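Local structure of insect group II chitinase (Ostrinia furnacalis, 5Y2B) at residues Leu9-Thr14 with Gly343-Leu348; Ser17-Gly22 with Ala54-Ser59. The protein probably hydrolyses the beta-1,4 links between N-acetylglucosamine units in chitin, as a glycoside hydrolase of family 18. One frame throughout, in Å; residues are numbered along the deposited sequence.

Interaction 1 of 2, residues Leu9-Thr14 with Gly343-Leu348. With NAG (2-acetamido-2-deoxy-beta-D-glucopyranose), chain B; NAG (2-acetamido-2-deoxy-beta-D-glucopyranose), chain C.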
loop_
_atom_site.group_PDB
_atom_site.type_symbol
_atom_site.label_atom_id
_atom_site.label_comp_id
_atom_site.label_asym_id
_atom_site.label_seq_id
_atom_site.Cartn_x
_atom_site.Cartn_y
_atom_site.Cartn_z
ATOM N N LEU A 9 -1.788 10.462 -7.636
ATOM C CA LEU A 9 -2.459 9.179 -7.433
ATOM C C LEU A 9 -1.393 8.112 -7.692
ATOM O O LEU A 9 -1.056 7.820 -8.844
ATOM C CB LEU A 9 -3.677 9.029 -8.356
ATOM C CG LEU A 9 -4.846 8.249 -7.773
ATOM C CD1 LEU A 9 -6.051 8.215 -8.744
ATOM C CD2 LEU A 9 -4.392 6.821 -7.387
ATOM N N VAL A 10 -0.871 7.524 -6.627
ATOM C CA VAL A 10 0.246 6.585 -6.714
ATOM C C VAL A 10 -0.337 5.173 -6.750
ATOM O O VAL A 10 -0.998 4.750 -5.801
ATOM C CB VAL A 10 1.212 6.785 -5.526
ATOM C CG1 VAL A 10 2.412 5.867 -5.580
ATOM C CG2 VAL A 10 1.655 8.264 -5.473
ATOM N N CYS A 11 -0.111 4.447 -7.841
ATOM C CA CYS A 11 -0.626 3.091 -7.985
ATOM C C CYS A 11 0.500 2.080 -7.848
ATOM O O CYS A 11 1.485 2.149 -8.589
ATOM C CB CYS A 11 -1.268 2.888 -9.362
ATOM S SG CYS A 11 -2.476 4.099 -9.721
ATOM N N TYR A 12 0.330 1.128 -6.947
ATOM C CA TYR A 12 1.251 0.012 -6.877
ATOM C C TYR A 12 0.880 -1.027 -7.942
ATOM O O TYR A 12 -0.294 -1.422 -8.076
ATOM C CB TYR A 12 1.237 -0.571 -5.453
ATOM C CG TYR A 12 2.177 0.184 -4.524
ATOM C CD1 TYR A 12 1.745 1.316 -3.822
ATOM C CD2 TYR A 12 3.527 -0.191 -4.411
ATOM C CE1 TYR A 12 2.618 2.037 -2.990
ATOM C CE2 TYR A 12 4.399 0.505 -3.593
ATOM C CZ TYR A 12 3.937 1.618 -2.878
ATOM O OH TYR A 12 4.810 2.306 -2.071
ATOM N N TYR A 13 1.876 -1.406 -8.743
ATOM C CA TYR A 13 1.827 -2.565 -9.629
ATOM C C TYR A 13 2.540 -3.729 -8.924
ATOM O O TYR A 13 3.544 -3.510 -8.243
ATOM C CB TYR A 13 2.522 -2.214 -10.969
ATOM C CG TYR A 13 2.790 -3.425 -11.794
ATOM C CD1 TYR A 13 1.801 -3.934 -12.632
ATOM C CD2 TYR A 13 4.000 -4.100 -11.695
ATOM C CE1 TYR A 13 2.001 -5.080 -13.338
ATOM C CE2 TYR A 13 4.223 -5.251 -12.427
ATOM C CZ TYR A 13 3.208 -5.728 -13.244
ATOM O OH TYR A 13 3.387 -6.850 -13.983
ATOM N N THR A 14 2.039 -4.960 -9.051
ATOM C CA THR A 14 2.713 -6.084 -8.396
ATOM C C THR A 14 3.079 -7.148 -9.422
ATOM O O THR A 14 2.224 -7.578 -10.201
ATOM C CB THR A 14 1.880 -6.724 -7.281
ATOM O OG1 THR A 14 0.696 -7.319 -7.827
ATOM C CG2 THR A 14 1.494 -5.690 -6.212
ATOM N N GLY A 343 -3.571 10.616 -3.142
ATOM C CA GLY A 343 -3.875 9.240 -2.754
ATOM C C GLY A 343 -2.944 8.152 -3.306
ATOM O O GLY A 343 -2.193 8.363 -4.266
ATOM N N MET A 344 -2.988 6.978 -2.692
ATOM C CA MET A 344 -2.216 5.821 -3.122
ATOM C C MET A 344 -3.116 4.586 -3.049
ATOM O O MET A 344 -3.900 4.454 -2.103
ATOM C CB MET A 344 -0.981 5.647 -2.217
ATOM C CG MET A 344 -0.173 4.372 -2.427
ATOM S SD MET A 344 -0.731 2.950 -1.461
ATOM C CE MET A 344 0.117 3.222 0.116
ATOM N N ILE A 345 -2.986 3.643 -3.991
ATOM C CA ILE A 345 -3.751 2.399 -3.864
ATOM C C ILE A 345 -2.813 1.200 -3.816
ATOM O O ILE A 345 -1.815 1.129 -4.546
ATOM C CB ILE A 345 -4.811 2.223 -4.985
ATOM C CG1 ILE A 345 -4.137 2.085 -6.344
ATOM C CG2 ILE A 345 -5.757 3.373 -4.973
ATOM C CD1 ILE A 345 -4.960 1.400 -7.380
ATOM N N TRP A 346 -3.150 0.258 -2.943
ATOM C CA TRP A 346 -2.623 -1.100 -2.957
ATOM C C TRP A 346 -3.788 -2.017 -3.340
ATOM O O TRP A 346 -4.702 -2.222 -2.525
ATOM C CB TRP A 346 -2.064 -1.514 -1.581
ATOM C CG TRP A 346 -1.464 -2.865 -1.703
ATOM C CD1 TRP A 346 -2.106 -4.073 -1.587
ATOM C CD2 TRP A 346 -0.135 -3.154 -2.132
ATOM N NE1 TRP A 346 -1.234 -5.094 -1.868
ATOM C CE2 TRP A 346 -0.016 -4.558 -2.202
ATOM C CE3 TRP A 346 0.978 -2.360 -2.433
ATOM C CZ2 TRP A 346 1.165 -5.183 -2.561
ATOM C CZ3 TRP A 346 2.145 -2.984 -2.799
ATOM C CH2 TRP A 346 2.236 -4.380 -2.855
ATOM N N ALA A 347 -3.789 -2.587 -4.546
ATOM C CA ALA A 347 -2.867 -2.414 -5.689
ATOM C C ALA A 347 -3.741 -2.470 -6.982
ATOM O O ALA A 347 -4.931 -2.824 -6.912
ATOM C CB ALA A 347 -1.830 -3.503 -5.711
ATOM N N LEU A 348 -3.149 -2.129 -8.133
ATOM C CA LEU A 348 -3.899 -2.019 -9.388
ATOM C C LEU A 348 -4.710 -3.266 -9.664
ATOM O O LEU A 348 -5.878 -3.189 -10.069
ATOM C CB LEU A 348 -2.935 -1.790 -10.560
ATOM C CG LEU A 348 -2.518 -0.330 -10.666
ATOM C CD1 LEU A 348 -1.238 -0.236 -11.494
ATOM C CD2 LEU A 348 -3.687 0.490 -11.241
HETATM C C1 NAG B . 1.932 -3.476 2.647
HETATM C C2 NAG B . 3.136 -3.754 1.685
HETATM C C3 NAG B . 2.922 -5.029 0.858
HETATM C C4 NAG B . 1.680 -5.771 1.347
HETATM C C5 NAG B . 0.453 -4.863 1.305
HETATM C C6 NAG B . -0.737 -5.486 1.993
HETATM C C7 NAG B . 2.619 -1.708 0.368
HETATM C C8 NAG B . 3.241 -0.555 -0.439
HETATM N N2 NAG B . 3.490 -2.616 0.854
HETATM O O3 NAG B . 4.096 -5.827 0.997
HETATM O O4 NAG B . 1.295 -6.809 0.450
HETATM O O5 NAG B . 0.686 -3.606 1.937
HETATM O O6 NAG B . -1.847 -4.617 1.912
HETATM O O7 NAG B . 1.383 -1.798 0.537
HETATM C C1 NAG C . 1.717 -8.113 0.635
HETATM C C2 NAG C . 0.777 -8.986 -0.177
HETATM C C3 NAG C . 1.341 -10.380 -0.298
HETATM C C4 NAG C . 2.718 -10.256 -0.926
HETATM C C5 NAG C . 3.597 -9.360 -0.039
HETATM C C6 NAG C . 4.974 -9.119 -0.625
HETATM C C7 NAG C . -1.614 -8.384 -0.213
HETATM C C8 NAG C . -2.944 -8.437 0.560
HETATM N N2 NAG C . -0.572 -8.983 0.377
HETATM O O3 NAG C . 0.471 -11.142 -1.106
HETATM O O4 NAG C . 3.408 -11.482 -0.930
HETATM O O5 NAG C . 2.961 -8.092 0.041
HETATM O O6 NAG C . 5.819 -8.464 0.297
HETATM O O7 NAG C . -1.503 -7.845 -1.329
#
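Strand segments 9-14 and 343-346 run parallel, their axes 4.6 Å apart at the closest and 14° from parallel. Val10 sits at the centre of the ladder: its N donates to Gly343 O at 2.8 Å and its O accepts from Ile345 N. Tyr12 N then donates to Ile345 O. After the cis peptide between Trp346 and Ala347 the later segment leaves its strand, yet Leu348 N still reaches Tyr12 O at 2.9 Å in an almost straight bond. This pairing joins the first and last strands of the TIM barrel of family 18, so it closes the barrel. At its C-terminal end, by the sugar cleft, Trp346 has CG anti to its N (chi1 -176°), which carries the indole out to the sugars. NAG (chain B) O7 lies above one face, 3.0 Å from Trp346 CE3, while Ala347 CB backs the opposite face. In the indole plane, Trp346 NE1 donates to NAG (chain C) O7 at 2.8 Å. Trp346 CE3 lies 3.5 Å from Tyr12 CG, and the two ring planes are inclined at 47°. NAG (chain B) C8, the acetamido methyl, sits over one Tyr12 face, 3.3 Å from Tyr12 CZ. Met344 CG meets the same ring at its edge, and Met344 SD makes an oblique Met-aromatic contact. Tyr12 OH is hydrogen-bonded to Asp124. On the face with Leu9 and Ile345, Cys11 CB packs against Leu348 CG, and Cys11 SG forms a disulfide with Cys36.

Interaction 2 of 2, residues Ser17-Gly22 with Ala54-Ser59. With NAG (2-acetamido-2-deoxy-beta-D-glucopyranose), chain D; NAG (2-acetamido-2-deoxy-beta-D-glucopyranose), chain E.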
loop_
_atom_site.group_PDB
_atom_site.type_symbol
_atom_site.label_atom_id
_atom_site.label_comp_id
_atom_site.label_asym_id
_atom_site.label_seq_id
_atom_site.Cartn_x
_atom_site.Cartn_y
_atom_site.Cartn_z
ATOM N N SER A 17 1.018 -10.658 -9.629
ATOM C CA SER A 17 -0.373 -10.777 -10.040
ATOM C C SER A 17 -0.509 -11.415 -11.422
ATOM O O SER A 17 -1.631 -11.696 -11.856
ATOM C CB SER A 17 -1.029 -9.393 -10.019
ATOM O OG SER A 17 -0.192 -8.517 -10.742
ATOM N N TRP A 18 0.606 -11.608 -12.127
ATOM C CA TRP A 18 0.653 -12.411 -13.343
ATOM C C TRP A 18 0.324 -13.878 -13.081
ATOM O O TRP A 18 -0.215 -14.570 -13.954
ATOM C CB TRP A 18 2.061 -12.311 -13.923
ATOM C CG TRP A 18 2.244 -12.833 -15.325
ATOM C CD1 TRP A 18 1.363 -12.749 -16.363
ATOM C CD2 TRP A 18 3.424 -13.455 -15.847
ATOM N NE1 TRP A 18 1.916 -13.298 -17.501
ATOM C CE2 TRP A 18 3.177 -13.739 -17.211
ATOM C CE3 TRP A 18 4.679 -13.762 -15.303
ATOM C CZ2 TRP A 18 4.128 -14.341 -18.033
ATOM C CZ3 TRP A 18 5.642 -14.352 -16.129
ATOM C CH2 TRP A 18 5.351 -14.647 -17.478
ATOM N N TYR A 19 0.689 -14.374 -11.909
ATOM C CA TYR A 19 0.552 -15.788 -11.582
ATOM C C TYR A 19 -0.823 -16.077 -10.991
ATOM O O TYR A 19 -0.927 -16.551 -9.873
ATOM C CB TYR A 19 1.640 -16.198 -10.599
ATOM C CG TYR A 19 3.032 -15.984 -11.104
ATOM C CD1 TYR A 19 3.593 -16.885 -11.981
ATOM C CD2 TYR A 19 3.806 -14.894 -10.689
ATOM C CE1 TYR A 19 4.876 -16.747 -12.437
ATOM C CE2 TYR A 19 5.107 -14.723 -11.172
ATOM C CZ TYR A 19 5.635 -15.685 -12.047
ATOM O OH TYR A 19 6.911 -15.618 -12.562
ATOM N N ARG A 20 -1.875 -15.773 -11.751
ATOM C CA ARG A 20 -3.238 -15.906 -11.265
ATOM C C ARG A 20 -4.083 -16.513 -12.381
ATOM O O ARG A 20 -3.837 -16.225 -13.565
ATOM C CB ARG A 20 -3.847 -14.557 -10.799
ATOM C CG ARG A 20 -3.322 -14.141 -9.412
ATOM C CD ARG A 20 -3.826 -12.777 -8.965
ATOM N NE ARG A 20 -3.152 -12.391 -7.738
ATOM C CZ ARG A 20 -3.102 -11.161 -7.242
ATOM N NH1 ARG A 20 -3.730 -10.161 -7.852
ATOM N NH2 ARG A 20 -2.424 -10.948 -6.107
ATOM N N PRO A 21 -5.063 -17.356 -12.054
ATOM C CA PRO A 21 -5.833 -18.009 -13.119
ATOM C C PRO A 21 -6.850 -17.061 -13.724
ATOM O O PRO A 21 -7.338 -16.132 -13.072
ATOM C CB PRO A 21 -6.516 -19.180 -12.399
ATOM C CG PRO A 21 -6.730 -18.667 -10.987
ATOM C CD PRO A 21 -5.459 -17.829 -10.708
ATOM N N GLY A 22 -7.147 -17.303 -15.005
ATOM C CA GLY A 22 -8.367 -16.778 -15.599
ATOM C C GLY A 22 -8.353 -15.271 -15.565
ATOM O O GLY A 22 -7.341 -14.643 -15.888
ATOM N N ALA A 54 16.338 -8.202 -8.735
ATOM C CA ALA A 54 14.988 -8.636 -9.084
ATOM C C ALA A 54 14.503 -9.729 -8.146
ATOM O O ALA A 54 15.205 -10.703 -7.862
ATOM C CB ALA A 54 14.930 -9.145 -10.520
ATOM N N HIS A 55 13.289 -9.562 -7.653
ATOM C CA HIS A 55 12.677 -10.648 -6.901
ATOM C C HIS A 55 12.349 -11.852 -7.787
ATOM O O HIS A 55 12.406 -12.992 -7.328
ATOM C CB HIS A 55 11.413 -10.150 -6.223
ATOM C CG HIS A 55 10.550 -11.241 -5.661
ATOM N ND1 HIS A 55 9.238 -11.426 -6.049
ATOM C CD2 HIS A 55 10.802 -12.182 -4.721
ATOM C CE1 HIS A 55 8.717 -12.431 -5.371
ATOM N NE2 HIS A 55 9.645 -12.908 -4.560
ATOM N N ASP A 56 11.948 -11.627 -9.037
ATOM C CA ASP A 56 11.402 -12.712 -9.871
ATOM C C ASP A 56 12.002 -12.504 -11.253
ATOM O O ASP A 56 11.468 -11.750 -12.078
ATOM C CB ASP A 56 9.870 -12.716 -9.897
ATOM C CG ASP A 56 9.272 -13.681 -10.990
ATOM O OD1 ASP A 56 9.997 -14.449 -11.651
ATOM O OD2 ASP A 56 8.040 -13.676 -11.186
ATOM N N THR A 57 13.119 -13.172 -11.500
ATOM C CA THR A 57 13.854 -12.891 -12.730
ATOM C C THR A 57 13.055 -13.336 -13.946
ATOM O O THR A 57 13.164 -12.718 -15.015
ATOM C CB THR A 57 15.216 -13.577 -12.713
ATOM O OG1 THR A 57 15.006 -14.987 -12.575
ATOM C CG2 THR A 57 16.102 -13.054 -11.522
ATOM N N TRP A 58 12.210 -14.364 -13.793
ATOM C CA TRP A 58 11.425 -14.834 -14.937
ATOM C C TRP A 58 10.578 -13.702 -15.498
ATOM O O TRP A 58 10.618 -13.424 -16.700
ATOM C CB TRP A 58 10.549 -16.036 -14.558
ATOM C CG TRP A 58 9.626 -16.582 -15.681
ATOM C CD1 TRP A 58 8.268 -16.741 -15.614
ATOM C CD2 TRP A 58 10.021 -17.096 -16.978
ATOM N NE1 TRP A 58 7.784 -17.296 -16.800
ATOM C CE2 TRP A 58 8.840 -17.514 -17.647
ATOM C CE3 TRP A 58 11.255 -17.230 -17.636
ATOM C CZ2 TRP A 58 8.853 -18.057 -18.948
ATOM C CZ3 TRP A 58 11.272 -17.742 -18.939
ATOM C CH2 TRP A 58 10.080 -18.168 -19.580
ATOM N N SER A 59 9.797 -13.034 -14.634
ATOM C CA SER A 59 8.940 -11.953 -15.100
ATOM C C SER A 59 9.738 -10.655 -15.300
ATOM O O SER A 59 9.674 -10.046 -16.376
ATOM C CB SER A 59 7.771 -11.756 -14.121
ATOM O OG SER A 59 8.201 -11.195 -12.875
HETATM C C1 NAG D . 3.233 -11.945 -2.223
HETATM C C2 NAG D . 4.502 -12.455 -2.843
HETATM C C3 NAG D . 4.176 -13.365 -4.033
HETATM C C4 NAG D . 3.179 -14.455 -3.644
HETATM C C5 NAG D . 1.957 -13.841 -2.935
HETATM C C6 NAG D . 1.036 -14.887 -2.323
HETATM C C7 NAG D . 6.607 -11.158 -2.820
HETATM C C8 NAG D . 7.340 -9.967 -3.420
HETATM N N2 NAG D . 5.360 -11.353 -3.263
HETATM O O3 NAG D . 5.380 -13.916 -4.537
HETATM O O4 NAG D . 2.595 -15.030 -4.807
HETATM O O5 NAG D . 2.402 -13.006 -1.876
HETATM O O6 NAG D . -0.215 -14.328 -1.966
HETATM O O7 NAG D . 7.122 -11.899 -1.975
HETATM C C1 NAG E . 3.271 -16.157 -5.373
HETATM C C2 NAG E . 2.298 -17.122 -6.059
HETATM C C3 NAG E . 3.055 -18.229 -6.801
HETATM C C4 NAG E . 4.082 -17.621 -7.750
HETATM C C5 NAG E . 5.042 -16.721 -6.954
HETATM C C6 NAG E . 6.081 -16.044 -7.818
HETATM C C7 NAG E . 0.060 -17.266 -4.993
HETATM C C8 NAG E . -0.766 -17.985 -3.936
HETATM N N2 NAG E . 1.328 -17.682 -5.119
HETATM O O3 NAG E . 2.106 -19.024 -7.480
HETATM O O4 NAG E . 4.838 -18.595 -8.462
HETATM O O5 NAG E . 4.282 -15.679 -6.340
HETATM O O6 NAG E . 6.501 -14.825 -7.227
HETATM O O7 NAG E . -0.396 -16.346 -5.675
#
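Tyr19 and Asp56 approach each other from opposite directions and meet through their polar ends. Asp56 has CG anti to the backbone N (chi1 169°), which points the carboxylate at the phenol. Tyr19 OH donates to Asp56 OD2 at 2.6 Å, a short bond that uses the syn lone pair of the carboxylate. Asp56 OD2 lies near the plane of the phenol ring, at its edge, and the ring and carboxylate planes are 29° apart. Asp56 is also the N-cap of helix 57-62. Its OD1 accepts a weak bond from Ser59 N at 3.3 Å, so its two oxygens serve different partners. Trp18 and Trp58 cross at about a right angle as side chains. Their rings lie near parallel, planes 27° apart, but are slid so far that they barely overlap. Trp18 CZ3 touches Trp58 CD1 at 3.6 Å, so the six-membered edge of Trp18 meets the pyrrole part of Trp58. Trp58 CD1 also lies 3.5 Å from Tyr19 OH, and Ser59 CB packs on Trp18 CE3. The sugar chain runs past this contact: NAG (chain E) C4 lies over one face of Tyr19, and NAG (chain D) C8 over a face of His55. Without the phenol, as with an alanine at Tyr19, Asp56 OD2 would probably lose its donor and NAG (chain E) the ring against it. The short bond ties a sugar-contacting ring to a helix cap, and the carboxylate's charge is likely to strengthen the phenol's hold.

In the fold
Interaction 1 lies in the buried core of the barrel and interaction 2 at the outer part of the sugar-binding cleft, nearer the surface, with centres about 17 Å apart. All residues that touch in interaction 1 are buried, whereas interaction 2 is partly buried and includes the exposed Trp58. The first is a regular backbone ladder between barrel strands 8-14 and 342-346. The second has no backbone bonds across it and joins a loop to the start of helix 57-62 through side chains. That loop follows strand 8-14, so interaction 2 is nested inside the loop closed by interaction 1. Both bring aromatic rings to sugars, but only interaction 1 adds a side-chain hydrogen bond to one.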